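Local coordinates for protein fiber KNOB domain (Avirulent turkey hemorrhagic enteritis virus, PDB 4D63) that forms the trimeric head of a siadenovirus fibre and binds sialic acid, probably to attach the virus to its host cell, at residues V124-I136 against S142-K154. Residues are numbered along the deposited sequence; the frame is centred on the assembly and turned at random.
Sequences VESPTIPVQLEVI and SFIQVGFVRLTVK. With SIA (N-acetyl-alpha-neuraminic acid), chain B.
Glu-125 reaches across to 142-154 with a carboxylate whose two oxygens do different work. OE1 accepts from two donors: Thr-152 OG1, on the syn lone pair at 2.6 Å, and Arg-150 NH2, on the anti lone pair at 3.0 Å, the latter a salt bridge with the carboxylate and guanidinium planes 43° apart. OE2 is met from above its plane by Val-153 N and also takes the O4 hydroxyl of the bound sialic acid at 3.0 Å, so the protein contacts fix the carboxylate that receives the sugar. A bend at chi2 (-57°) brings it there. Lys-154 adds a bond from NZ to O8 of the sugar.

The Arg-150 guanidinium lies edge-on to Ser-126 O, which sits in its plane and accepts side-on from both NE (2.8 Å) and NH2. Ser-126 OG takes an almost straight bond from Leu-151 N (178°) and donates to Pro-127 O.

From Ile-129 to Ile-136 regular antiparallel pairing takes over. Pro-130 CB approaches Phe-148 CE1 obliquely at 3.7 Å, while Thr-128 CG2 lies at that ring's edge. On the opposite face Val-131 CG2 meets Val-149 CG2 at 3.7 Å, the side chains at about a right angle. There too, Leu-133 CD1 rests 3.7 Å from Gly-147 CA. Near the turn, Ser-142 OG donates to the anti lone pair of Glu-134 OE2.

This hairpin lies inside the antiparallel sheet, flanked by strands 171-176 and 157-163. Pro-130 packs on Pro-130 of the third subunit, and Arg-150 NH1 bonds Tyr-93 OH of the second, placing the hairpin at the trimer interface.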
loop_
_atom_site.group_PDB
_atom_site.type_symbol
_atom_site.label_atom_id
_atom_site.label_comp_id
_atom_site.label_asym_id
_atom_site.label_seq_id
_atom_site.Cartn_x
_atom_site.Cartn_y
_atom_site.Cartn_z
ATOM N N VAL A 124 -6.282 -17.561 -3.794
ATOM C CA VAL A 124 -5.790 -16.903 -2.576
ATOM C C VAL A 124 -6.789 -15.894 -2.066
ATOM O O VAL A 124 -7.506 -15.265 -2.837
ATOM C CB VAL A 124 -4.469 -16.133 -2.783
ATOM C CG1 VAL A 124 -3.322 -17.078 -3.046
ATOM C CG2 VAL A 124 -4.557 -15.123 -3.919
ATOM N N GLU A 125 -6.821 -15.768 -0.752
ATOM C CA GLU A 125 -7.469 -14.668 -0.089
ATOM C C GLU A 125 -6.351 -13.655 0.255
ATOM O O GLU A 125 -5.664 -13.803 1.271
ATOM C CB GLU A 125 -8.172 -15.174 1.178
ATOM C CG GLU A 125 -9.425 -16.029 0.965
ATOM C CD GLU A 125 -10.527 -15.363 0.134
ATOM O OE1 GLU A 125 -10.707 -14.108 0.183
ATOM O OE2 GLU A 125 -11.234 -16.120 -0.583
ATOM N N SER A 126 -6.133 -12.658 -0.601
ATOM C CA SER A 126 -5.004 -11.746 -0.426
ATOM C C SER A 126 -5.337 -10.599 0.557
ATOM O O SER A 126 -6.516 -10.352 0.893
ATOM C CB SER A 126 -4.628 -11.118 -1.767
ATOM O OG SER A 126 -5.543 -10.093 -2.097
ATOM N N PRO A 127 -4.312 -9.867 0.996
ATOM C CA PRO A 127 -4.681 -8.607 1.612
ATOM C C PRO A 127 -5.070 -7.614 0.528
ATOM O O PRO A 127 -5.014 -7.915 -0.686
ATOM C CB PRO A 127 -3.416 -8.163 2.363
ATOM C CG PRO A 127 -2.371 -9.172 1.992
ATOM C CD PRO A 127 -2.866 -9.969 0.821
ATOM N N THR A 128 -5.520 -6.460 0.998
ATOM C CA THR A 128 -5.913 -5.341 0.149
ATOM C C THR A 128 -4.693 -4.519 -0.135
ATOM O O THR A 128 -3.932 -4.199 0.794
ATOM C CB THR A 128 -6.944 -4.437 0.833
ATOM O OG1 THR A 128 -8.132 -5.199 1.188
ATOM C CG2 THR A 128 -7.322 -3.320 -0.083
ATOM N N ILE A 129 -4.498 -4.194 -1.419
ATOM C CA ILE A 129 -3.456 -3.262 -1.827
ATOM C C ILE A 129 -4.046 -2.050 -2.498
ATOM O O ILE A 129 -4.967 -2.165 -3.298
ATOM C CB ILE A 129 -2.325 -3.906 -2.711
ATOM C CG1 ILE A 129 -2.799 -4.284 -4.088
ATOM C CG2 ILE A 129 -1.748 -5.141 -2.029
ATOM C CD1 ILE A 129 -1.640 -4.574 -5.003
ATOM N N PRO A 130 -3.535 -0.848 -2.140
ATOM C CA PRO A 130 -3.940 0.332 -2.873
ATOM C C PRO A 130 -3.136 0.511 -4.165
ATOM O O PRO A 130 -1.955 0.164 -4.218
ATOM C CB PRO A 130 -3.674 1.476 -1.893
ATOM C CG PRO A 130 -3.170 0.845 -0.626
ATOM C CD PRO A 130 -2.695 -0.513 -0.973
ATOM N N VAL A 131 -3.773 1.078 -5.173
ATOM C CA VAL A 131 -3.178 1.205 -6.499
ATOM C C VAL A 131 -3.594 2.541 -7.120
ATOM O O VAL A 131 -4.476 3.214 -6.589
ATOM C CB VAL A 131 -3.602 0.042 -7.439
ATOM C CG1 VAL A 131 -3.234 -1.285 -6.826
ATOM C CG2 VAL A 131 -5.085 0.091 -7.740
ATOM N N GLN A 132 -2.941 2.907 -8.224
ATOM C CA GLN A 132 -3.297 4.086 -9.011
ATOM C C GLN A 132 -4.226 3.577 -10.042
ATOM O O GLN A 132 -3.888 2.661 -10.756
ATOM C CB GLN A 132 -2.120 4.690 -9.768
ATOM C CG GLN A 132 -0.963 5.086 -8.928
ATOM C CD GLN A 132 0.315 5.256 -9.729
ATOM O OE1 GLN A 132 1.083 4.299 -9.963
ATOM N NE2 GLN A 132 0.577 6.496 -10.116
ATOM N N LEU A 133 -5.408 4.163 -10.102
ATOM C CA LEU A 133 -6.391 3.839 -11.113
ATOM C C LEU A 133 -6.646 5.023 -11.988
ATOM O O LEU A 133 -6.567 6.143 -11.541
ATOM C CB LEU A 133 -7.732 3.564 -10.485
ATOM C CG LEU A 133 -7.848 2.282 -9.719
ATOM C CD1 LEU A 133 -9.314 2.196 -9.331
ATOM C CD2 LEU A 133 -7.365 1.116 -10.587
ATOM N N GLU A 134 -7.021 4.749 -13.218
ATOM C CA GLU A 134 -7.656 5.742 -14.022
ATOM C C GLU A 134 -8.951 5.101 -14.454
ATOM O O GLU A 134 -8.958 3.998 -14.981
ATOM C CB GLU A 134 -6.784 6.137 -15.212
ATOM C CG GLU A 134 -7.381 7.282 -15.994
ATOM C CD GLU A 134 -6.477 7.816 -17.077
ATOM O OE1 GLU A 134 -5.417 7.207 -17.362
ATOM O OE2 GLU A 134 -6.846 8.860 -17.644
ATOM N N VAL A 135 -10.048 5.792 -14.176
ATOM C CA VAL A 135 -11.391 5.291 -14.389
ATOM C C VAL A 135 -11.949 6.097 -15.551
ATOM O O VAL A 135 -12.095 7.308 -15.433
ATOM C CB VAL A 135 -12.207 5.517 -13.120
ATOM C CG1 VAL A 135 -13.672 5.247 -13.373
ATOM C CG2 VAL A 135 -11.684 4.618 -12.002
ATOM N N ILE A 136 -12.180 5.439 -16.690
ATOM C CA ILE A 136 -12.658 6.106 -17.907
ATOM C C ILE A 136 -14.185 5.947 -17.985
ATOM O O ILE A 136 -14.680 4.810 -18.007
ATOM C CB ILE A 136 -12.108 5.472 -19.221
ATOM C CG1 ILE A 136 -10.644 5.056 -19.153
ATOM C CG2 ILE A 136 -12.323 6.410 -20.402
ATOM C CD1 ILE A 136 -9.723 6.176 -18.832
ATOM N N SER A 142 -12.349 11.054 -17.534
ATOM C CA SER A 142 -11.590 10.113 -16.751
ATOM C C SER A 142 -11.200 10.737 -15.423
ATOM O O SER A 142 -11.057 11.964 -15.312
ATOM C CB SER A 142 -10.351 9.608 -17.530
ATOM O OG SER A 142 -9.194 10.400 -17.312
ATOM N N PHE A 143 -11.056 9.873 -14.413
ATOM C CA PHE A 143 -10.700 10.295 -13.066
ATOM C C PHE A 143 -9.561 9.436 -12.541
ATOM O O PHE A 143 -9.589 8.204 -12.626
ATOM C CB PHE A 143 -11.946 10.251 -12.162
ATOM C CG PHE A 143 -13.061 11.121 -12.680
ATOM C CD1 PHE A 143 -13.892 10.671 -13.709
ATOM C CD2 PHE A 143 -13.223 12.422 -12.209
ATOM C CE1 PHE A 143 -14.879 11.488 -14.238
ATOM C CE2 PHE A 143 -14.215 13.242 -12.732
ATOM C CZ PHE A 143 -15.042 12.773 -13.745
ATOM N N ILE A 144 -8.543 10.096 -12.020
ATOM C CA ILE A 144 -7.460 9.415 -11.372
ATOM C C ILE A 144 -7.859 9.252 -9.927
ATOM O O ILE A 144 -8.270 10.231 -9.291
ATOM C CB ILE A 144 -6.153 10.233 -11.442
ATOM C CG1 ILE A 144 -5.761 10.498 -12.899
ATOM C CG2 ILE A 144 -5.024 9.537 -10.671
ATOM C CD1 ILE A 144 -5.344 9.247 -13.660
ATOM N N GLN A 145 -7.676 8.037 -9.405
ATOM C CA GLN A 145 -8.083 7.662 -8.051
ATOM C C GLN A 145 -7.109 6.714 -7.422
ATOM O O GLN A 145 -6.434 5.966 -8.119
ATOM C CB GLN A 145 -9.437 6.946 -8.098
ATOM C CG GLN A 145 -10.594 7.876 -8.411
ATOM C CD GLN A 145 -11.912 7.160 -8.538
ATOM O OE1 GLN A 145 -11.979 5.938 -8.442
ATOM N NE2 GLN A 145 -12.973 7.919 -8.781
ATOM N N VAL A 146 -7.066 6.731 -6.090
ATOM C CA VAL A 146 -6.519 5.631 -5.309
ATOM C C VAL A 146 -7.569 4.515 -5.227
ATOM O O VAL A 146 -8.657 4.688 -4.617
ATOM C CB VAL A 146 -6.131 6.053 -3.893
ATOM C CG1 VAL A 146 -5.411 4.917 -3.182
ATOM C CG2 VAL A 146 -5.274 7.329 -3.935
ATOM N N GLY A 147 -7.244 3.387 -5.867
ATOM C CA GLY A 147 -8.096 2.203 -5.863
ATOM C C GLY A 147 -7.595 1.238 -4.825
ATOM O O GLY A 147 -6.460 1.381 -4.328
ATOM N N PHE A 148 -8.428 0.270 -4.468
ATOM C CA PHE A 148 -8.047 -0.752 -3.492
ATOM C C PHE A 148 -8.367 -2.128 -4.085
ATOM O O PHE A 148 -9.502 -2.397 -4.483
ATOM C CB PHE A 148 -8.778 -0.543 -2.172
ATOM C CG PHE A 148 -8.290 0.651 -1.403
ATOM C CD1 PHE A 148 -7.238 0.534 -0.500
ATOM C CD2 PHE A 148 -8.875 1.892 -1.583
ATOM C CE1 PHE A 148 -6.755 1.616 0.158
ATOM C CE2 PHE A 148 -8.409 2.984 -0.896
ATOM C CZ PHE A 148 -7.366 2.846 -0.005
ATOM N N VAL A 149 -7.377 -3.006 -4.140
ATOM C CA VAL A 149 -7.540 -4.271 -4.846
ATOM C C VAL A 149 -7.239 -5.477 -3.950
ATOM O O VAL A 149 -6.303 -5.462 -3.156
ATOM C CB VAL A 149 -6.635 -4.306 -6.079
ATOM C CG1 VAL A 149 -6.873 -5.577 -6.890
ATOM C CG2 VAL A 149 -6.885 -3.073 -6.940
ATOM N N ARG A 150 -8.024 -6.522 -4.118
ATOM C CA ARG A 150 -7.822 -7.790 -3.434
ATOM C C ARG A 150 -8.072 -8.948 -4.379
ATOM O O ARG A 150 -8.885 -8.841 -5.326
ATOM C CB ARG A 150 -8.891 -7.982 -2.366
ATOM C CG ARG A 150 -8.651 -7.353 -1.043
ATOM C CD ARG A 150 -9.598 -8.010 -0.057
ATOM N NE ARG A 150 -9.098 -9.333 0.293
ATOM C CZ ARG A 150 -9.847 -10.411 0.522
ATOM N NH1 ARG A 150 -11.161 -10.360 0.459
ATOM N NH2 ARG A 150 -9.259 -11.567 0.811
ATOM N N LEU A 151 -7.497 -10.096 -4.043
ATOM C CA LEU A 151 -7.916 -11.340 -4.673
ATOM C C LEU A 151 -8.673 -12.108 -3.619
ATOM O O LEU A 151 -8.270 -12.134 -2.440
ATOM C CB LEU A 151 -6.704 -12.146 -5.128
ATOM C CG LEU A 151 -5.709 -11.496 -6.088
ATOM C CD1 LEU A 151 -4.506 -12.421 -6.297
ATOM C CD2 LEU A 151 -6.328 -11.170 -7.443
ATOM N N THR A 152 -9.802 -12.658 -4.023
ATOM C CA THR A 152 -10.659 -13.459 -3.151
ATOM C C THR A 152 -11.101 -14.698 -3.972
ATOM O O THR A 152 -10.914 -14.757 -5.199
ATOM C CB THR A 152 -11.836 -12.640 -2.625
ATOM O OG1 THR A 152 -12.453 -13.304 -1.525
ATOM C CG2 THR A 152 -12.920 -12.389 -3.687
ATOM N N VAL A 153 -11.634 -15.691 -3.284
ATOM C CA VAL A 153 -12.109 -16.923 -3.915
ATOM C C VAL A 153 -13.619 -17.108 -3.632
ATOM O O VAL A 153 -14.086 -16.957 -2.493
ATOM C CB VAL A 153 -11.307 -18.128 -3.407
ATOM C CG1 VAL A 153 -11.824 -19.427 -4.033
ATOM C CG2 VAL A 153 -9.822 -17.929 -3.710
ATOM N N LYS A 154 -14.379 -17.402 -4.683
ATOM C CA LYS A 154 -15.811 -17.691 -4.535
ATOM C C LYS A 154 -16.256 -18.851 -5.461
ATOM O O LYS A 154 -15.988 -18.837 -6.663
ATOM C CB LYS A 154 -16.645 -16.453 -4.832
ATOM C CG LYS A 154 -18.153 -16.628 -4.654
ATOM C CD LYS A 154 -18.524 -17.139 -3.276
ATOM C CE LYS A 154 -20.028 -17.145 -3.121
ATOM N NZ LYS A 154 -20.452 -17.165 -1.697
HETATM C C1 SIA B . -16.217 -20.576 -1.515
HETATM C C2 SIA B . -15.845 -20.624 -0.037
HETATM C C3 SIA B . -14.329 -20.423 0.167
HETATM C C4 SIA B . -13.901 -18.956 0.023
HETATM C C5 SIA B . -14.729 -18.121 0.989
HETATM C C6 SIA B . -16.211 -18.281 0.613
HETATM C C7 SIA B . -17.177 -17.521 1.522
HETATM C C8 SIA B . -18.644 -17.965 1.356
HETATM C C9 SIA B . -19.247 -18.533 2.646
HETATM C C10 SIA B . -13.859 -16.103 2.083
HETATM C C11 SIA B . -13.219 -14.740 1.938
HETATM N N5 SIA B . -14.220 -16.755 0.975
HETATM O O1A SIA B . -15.300 -20.685 -2.363
HETATM O O1B SIA B . -17.424 -20.453 -1.847
HETATM O O2 SIA B . -16.279 -21.893 0.504
HETATM O O4 SIA B . -12.497 -18.748 0.300
HETATM O O6 SIA B . -16.558 -19.660 0.742
HETATM O O7 SIA B . -16.744 -17.726 2.880
HETATM O O8 SIA B . -19.486 -16.886 0.937
HETATM O O9 SIA B . -20.444 -19.260 2.338
HETATM O O10 SIA B . -14.024 -16.584 3.179
HETATM O O HOH W 1 -8.095 -15.335 -5.603
#